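Local coordinates for RV1873 (Mycobacterium tuberculosis, PDB 2JEK), which is of unknown function, a conserved all-helical protein of the DUF1810 family folded as a right-handed superhelix, at residues A[65-68]-A[69-72]; A[89-92]-A[93-97]. One frame throughout, in Å; residues are numbered along the deposited sequence.

Contact 1 of 2, residues A[65-68]-A[69-72]; sequences AQAY and LQHD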
loop_
_atom_site.group_PDB
_atom_site.type_symbol
_atom_site.label_atom_id
_atom_site.label_comp_id
_atom_site.label_asym_id
_atom_site.label_seq_id
_atom_site.Cartn_x
_atom_site.Cartn_y
_atom_site.Cartn_z
ATOM N N ALA A 65 9.233 4.392 -4.846
ATOM C CA ALA A 65 7.827 4.064 -5.130
ATOM C C ALA A 65 7.612 3.879 -6.624
ATOM O O ALA A 65 6.890 2.979 -7.065
ATOM C CB ALA A 65 6.890 5.139 -4.571
ATOM N N GLN A 66 8.264 4.731 -7.412
ATOM C CA GLN A 66 8.148 4.632 -8.871
ATOM C C GLN A 66 8.778 3.346 -9.398
ATOM O O GLN A 66 8.204 2.666 -10.253
ATOM C CB GLN A 66 8.758 5.862 -9.534
ATOM C CG GLN A 66 7.941 7.106 -9.236
ATOM C CD GLN A 66 8.510 8.379 -9.804
ATOM O OE1 GLN A 66 9.716 8.492 -10.042
ATOM N NE2 GLN A 66 7.633 9.365 -10.019
ATOM N N ALA A 67 9.938 3.001 -8.852
ATOM C CA ALA A 67 10.582 1.722 -9.194
ATOM C C ALA A 67 9.714 0.521 -8.801
ATOM O O ALA A 67 9.646 -0.483 -9.512
ATOM C CB ALA A 67 11.946 1.633 -8.551
ATOM N N TYR A 68 9.042 0.640 -7.661
ATOM C CA TYR A 68 8.161 -0.412 -7.168
ATOM C C TYR A 68 7.029 -0.662 -8.172
ATOM O O TYR A 68 6.727 -1.807 -8.538
ATOM C CB TYR A 68 7.622 0.016 -5.798
ATOM C CG TYR A 68 6.840 -1.039 -5.041
ATOM C CD1 TYR A 68 7.401 -1.690 -3.934
ATOM C CD2 TYR A 68 5.543 -1.379 -5.427
ATOM C CE1 TYR A 68 6.683 -2.641 -3.237
ATOM C CE2 TYR A 68 4.826 -2.343 -4.733
ATOM C CZ TYR A 68 5.410 -2.973 -3.653
ATOM O OH TYR A 68 4.735 -3.932 -2.933
ATOM N N LEU A 69 6.435 0.430 -8.647
ATOM C CA LEU A 69 5.376 0.340 -9.641
ATOM C C LEU A 69 5.838 -0.240 -10.971
ATOM O O LEU A 69 5.068 -0.920 -11.644
ATOM C CB LEU A 69 4.740 1.705 -9.865
ATOM C CG LEU A 69 3.906 2.240 -8.697
ATOM C CD1 LEU A 69 3.473 3.644 -9.042
ATOM C CD2 LEU A 69 2.695 1.366 -8.447
ATOM N N GLN A 70 7.077 0.050 -11.351
ATOM C CA GLN A 70 7.631 -0.459 -12.612
ATOM C C GLN A 70 7.930 -1.950 -12.541
ATOM O O GLN A 70 7.984 -2.630 -13.573
ATOM C CB GLN A 70 8.930 0.260 -12.959
ATOM C CG GLN A 70 8.776 1.694 -13.411
ATOM C CD GLN A 70 10.123 2.365 -13.618
ATOM O OE1 GLN A 70 11.009 2.301 -12.755
ATOM N NE2 GLN A 70 10.285 3.014 -14.766
ATOM N N HIS A 71 8.151 -2.454 -11.329
ATOM C CA HIS A 71 8.527 -3.854 -11.134
ATOM C C HIS A 71 7.399 -4.743 -11.637
ATOM O O HIS A 71 6.245 -4.569 -11.247
ATOM C CB HIS A 71 8.808 -4.118 -9.652
ATOM C CG HIS A 71 9.454 -5.440 -9.383
ATOM N ND1 HIS A 71 8.759 -6.627 -9.426
ATOM C CD2 HIS A 71 10.729 -5.758 -9.055
ATOM C CE1 HIS A 71 9.581 -7.626 -9.149
ATOM N NE2 HIS A 71 10.783 -7.125 -8.919
ATOM N N ASP A 72 7.719 -5.695 -12.520
ATOM C CA ASP A 72 6.671 -6.434 -13.232
ATOM C C ASP A 72 5.944 -7.492 -12.378
ATOM O O ASP A 72 4.972 -8.116 -12.826
ATOM C CB ASP A 72 7.231 -7.057 -14.520
ATOM C CG ASP A 72 6.138 -7.449 -15.514
ATOM O OD1 ASP A 72 5.119 -6.732 -15.621
ATOM O OD2 ASP A 72 6.294 -8.496 -16.183
#
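Ala65 O accepts the backbone N-H of Leu69 at 3.0 Å. Leu69 CG lies beside the same carbonyl, 3.5 Å from Ala65 O. The Leu69 chain leaves with CG anti to its carbonyl carbon (chi1 -70°). This lays the branch back along the preceding turn, where it also meets Phe112 and Leu78. The methyl of Ala65 is buried against helix 101-115.

Gln66 O takes the N-H of Gln70 at 3.1 Å. The extended Gln70 chain starts beside this carbonyl, with Gln70 CG 3.4 Å from Gln66 O. The amide of Gln66 leads away from the turn, and its NE2 bonds to Ala115 O.

Gln70 OE1 reaches back to 3.6 Å from Ala67 CA. Ala67 O accepts a weak bond from His71 N.

Tyr68 O is the second acceptor of His71 N, at 3.2 Å. The donor sits above the carbonyl plane, 69° out of it. His71 CB packs on the same oxygen at 3.3 Å. The Tyr68 ring turns inward, with CG anti to its backbone N (chi1 -172°), and meets Phe13 edge-to-face.

His71 is the first residue to leave helical geometry. Its ND1 bonds to the backbone N atoms of Leu73 and Leu74. One residue thus closes helix 62-70 with its backbone and caps the start of the following helix with its ring. This is the C-terminal end of a helix at a tight helix-to-helix corner of an all-helical superhelix.

Contact 2 of 2, residues A[89-92]-A[93-97]; sequences QGRS and IEEIF. With SO4 (sulfate ion), chain B.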
loop_
_atom_site.group_PDB
_atom_site.type_symbol
_atom_site.label_atom_id
_atom_site.label_comp_id
_atom_site.label_asym_id
_atom_site.label_seq_id
_atom_site.Cartn_x
_atom_site.Cartn_y
_atom_site.Cartn_z
ATOM N N GLN A 89 -18.040 -4.484 -1.237
ATOM C CA GLN A 89 -19.265 -3.698 -1.096
ATOM C C GLN A 89 -19.816 -3.753 0.314
ATOM O O GLN A 89 -19.778 -4.801 0.961
ATOM C CB GLN A 89 -20.354 -4.205 -2.048
ATOM C CG GLN A 89 -19.990 -4.129 -3.502
ATOM C CD GLN A 89 -19.780 -2.707 -3.990
ATOM O OE1 GLN A 89 -20.517 -1.787 -3.619
ATOM N NE2 GLN A 89 -18.768 -2.519 -4.832
ATOM N N GLY A 90 -20.327 -2.616 0.771
ATOM C CA GLY A 90 -21.058 -2.540 2.032
ATOM C C GLY A 90 -20.231 -2.436 3.293
ATOM O O GLY A 90 -20.785 -2.364 4.392
ATOM N N ARG A 91 -18.908 -2.417 3.150
ATOM C CA ARG A 91 -18.030 -2.372 4.315
ATOM C C ARG A 91 -17.206 -1.096 4.354
ATOM O O ARG A 91 -16.693 -0.651 3.322
ATOM C CB ARG A 91 -17.109 -3.592 4.341
ATOM C CG ARG A 91 -17.815 -4.906 4.630
ATOM C CD ARG A 91 -16.805 -6.008 4.866
ATOM N NE ARG A 91 -17.395 -7.331 4.689
ATOM C CZ ARG A 91 -16.811 -8.468 5.059
ATOM N NH1 ARG A 91 -15.615 -8.448 5.643
ATOM N NH2 ARG A 91 -17.432 -9.628 4.859
ATOM N N SER A 92 -17.081 -0.508 5.542
ATOM C CA SER A 92 -16.192 0.623 5.736
ATOM C C SER A 92 -14.772 0.078 5.748
ATOM O O SER A 92 -14.550 -1.120 5.945
ATOM C CB SER A 92 -16.489 1.343 7.049
ATOM O OG SER A 92 -16.099 0.540 8.152
ATOM N N ILE A 93 -13.801 0.958 5.544
ATOM C CA ILE A 93 -12.436 0.487 5.431
ATOM C C ILE A 93 -11.954 -0.146 6.742
ATOM O O ILE A 93 -11.139 -1.065 6.715
ATOM C CB ILE A 93 -11.491 1.608 4.938
ATOM C CG1 ILE A 93 -10.208 1.017 4.316
ATOM C CG2 ILE A 93 -11.219 2.621 6.036
ATOM C CD1 ILE A 93 -10.435 0.103 3.116
ATOM N N GLU A 94 -12.491 0.316 7.877
ATOM C CA GLU A 94 -12.093 -0.220 9.189
ATOM C C GLU A 94 -12.649 -1.615 9.435
ATOM O O GLU A 94 -12.162 -2.342 10.309
ATOM C CB GLU A 94 -12.496 0.719 10.330
ATOM C CG GLU A 94 -11.907 2.120 10.233
ATOM C CD GLU A 94 -12.846 3.120 9.560
ATOM O OE1 GLU A 94 -13.739 2.705 8.777
ATOM O OE2 GLU A 94 -12.677 4.334 9.816
ATOM N N GLU A 95 -13.654 -1.992 8.652
ATOM C CA GLU A 95 -14.181 -3.350 8.689
ATOM C C GLU A 95 -13.327 -4.315 7.866
ATOM O O GLU A 95 -13.301 -5.514 8.141
ATOM C CB GLU A 95 -15.641 -3.369 8.226
ATOM C CG GLU A 95 -16.575 -2.721 9.252
ATOM C CD GLU A 95 -18.014 -2.598 8.787
ATOM O OE1 GLU A 95 -18.264 -2.033 7.704
ATOM O OE2 GLU A 95 -18.906 -3.025 9.545
ATOM N N ILE A 96 -12.619 -3.787 6.867
ATOM C CA ILE A 96 -11.754 -4.610 6.020
ATOM C C ILE A 96 -10.345 -4.673 6.621
ATOM O O ILE A 96 -9.736 -5.753 6.690
ATOM C CB ILE A 96 -11.678 -4.052 4.565
ATOM C CG1 ILE A 96 -13.085 -3.927 3.957
ATOM C CG2 ILE A 96 -10.785 -4.952 3.693
ATOM C CD1 ILE A 96 -13.142 -3.094 2.676
ATOM N N PHE A 97 -9.854 -3.506 7.042
ATOM C CA PHE A 97 -8.526 -3.345 7.639
ATOM C C PHE A 97 -8.699 -2.760 9.033
ATOM O O PHE A 97 -8.954 -1.564 9.175
ATOM C CB PHE A 97 -7.670 -2.368 6.820
ATOM C CG PHE A 97 -7.319 -2.860 5.456
ATOM C CD1 PHE A 97 -6.152 -3.583 5.232
ATOM C CD2 PHE A 97 -8.158 -2.588 4.391
ATOM C CE1 PHE A 97 -5.840 -4.039 3.961
ATOM C CE2 PHE A 97 -7.846 -3.028 3.127
ATOM C CZ PHE A 97 -6.694 -3.753 2.907
HETATM S S SO4 B . -18.230 0.669 -6.144
HETATM O O1 SO4 B . -19.464 0.553 -6.918
HETATM O O2 SO4 B . -18.540 0.981 -4.752
HETATM O O3 SO4 B . -17.365 1.691 -6.724
HETATM O O4 SO4 B . -17.557 -0.632 -6.181
HETATM O O HOH W 1 -20.996 -1.269 7.062
HETATM O O HOH W 2 -16.255 1.864 10.398
#
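Glu95 reaches back with an extended side chain to the backbone N of Ser92, three residues earlier. Ser92 N donates to Glu95 OE1 at 2.9 Å in a fairly straight bond, 161° at the hydrogen. The oxygen uses its anti lone pair, the one away from OE2. The same OE1 takes a bond from a water 2.9 Å from it, and this water also donates to Gly90 O. Ser92 OG stands 3.4 Å from Glu95 OE1, a weak pairing whose proton is not settled. A second water lies 2.6 Å from Ser92 OG and donates to Glu94 OE1. The Glu94 chain is bent at chi2 (95°), which brings its carboxylate round to the serine.

The sequence Ser-x-x-Glu and the Ser92 N bond give the glutamate half of a capping box, at the start of the weakly bonded helix 93-96. Ser92 O takes Glu95 N at 3.0 Å, from above the carbonyl plane, and Ile96 N more weakly.

Beside these polar bonds, Arg91 CB touches Ile96 CG1 at 4.1 Å. Ile96 continues inward to Tyr129, and Ile93 to Val85 and Leu105. The extended Arg91 chain carries its guanidinium away from the Glu95 carboxylate, and their charged atoms are not in contact. Gln89 NE2 bonds to SO4 O4 at 2.6 Å and weakly to Gln87 O. Lys128 NZ holds the same ion, which probably comes from the crystallisation liquor.

Contacts 1 and 2 lie on opposite sides of the chain's centre, with their centres about 27 Å apart and nearest atoms about 13 Å apart. Both are only partly buried. Contact 1 is at the end of a helix and contact 2 at the start of one, and helix 74-87 runs between them in sequence. Each sends side chains to helices 74-87 and 101-115. The hydrogen bonds across contact 1 are all main-chain, and it turns a tyrosine into the aromatic interior. Contact 2 adds a side-chain carboxylate to its main-chain bonds. There carboxylates and waters gather on the open side, while two isoleucines face inward. Its sulfate site has no counterpart in contact 1.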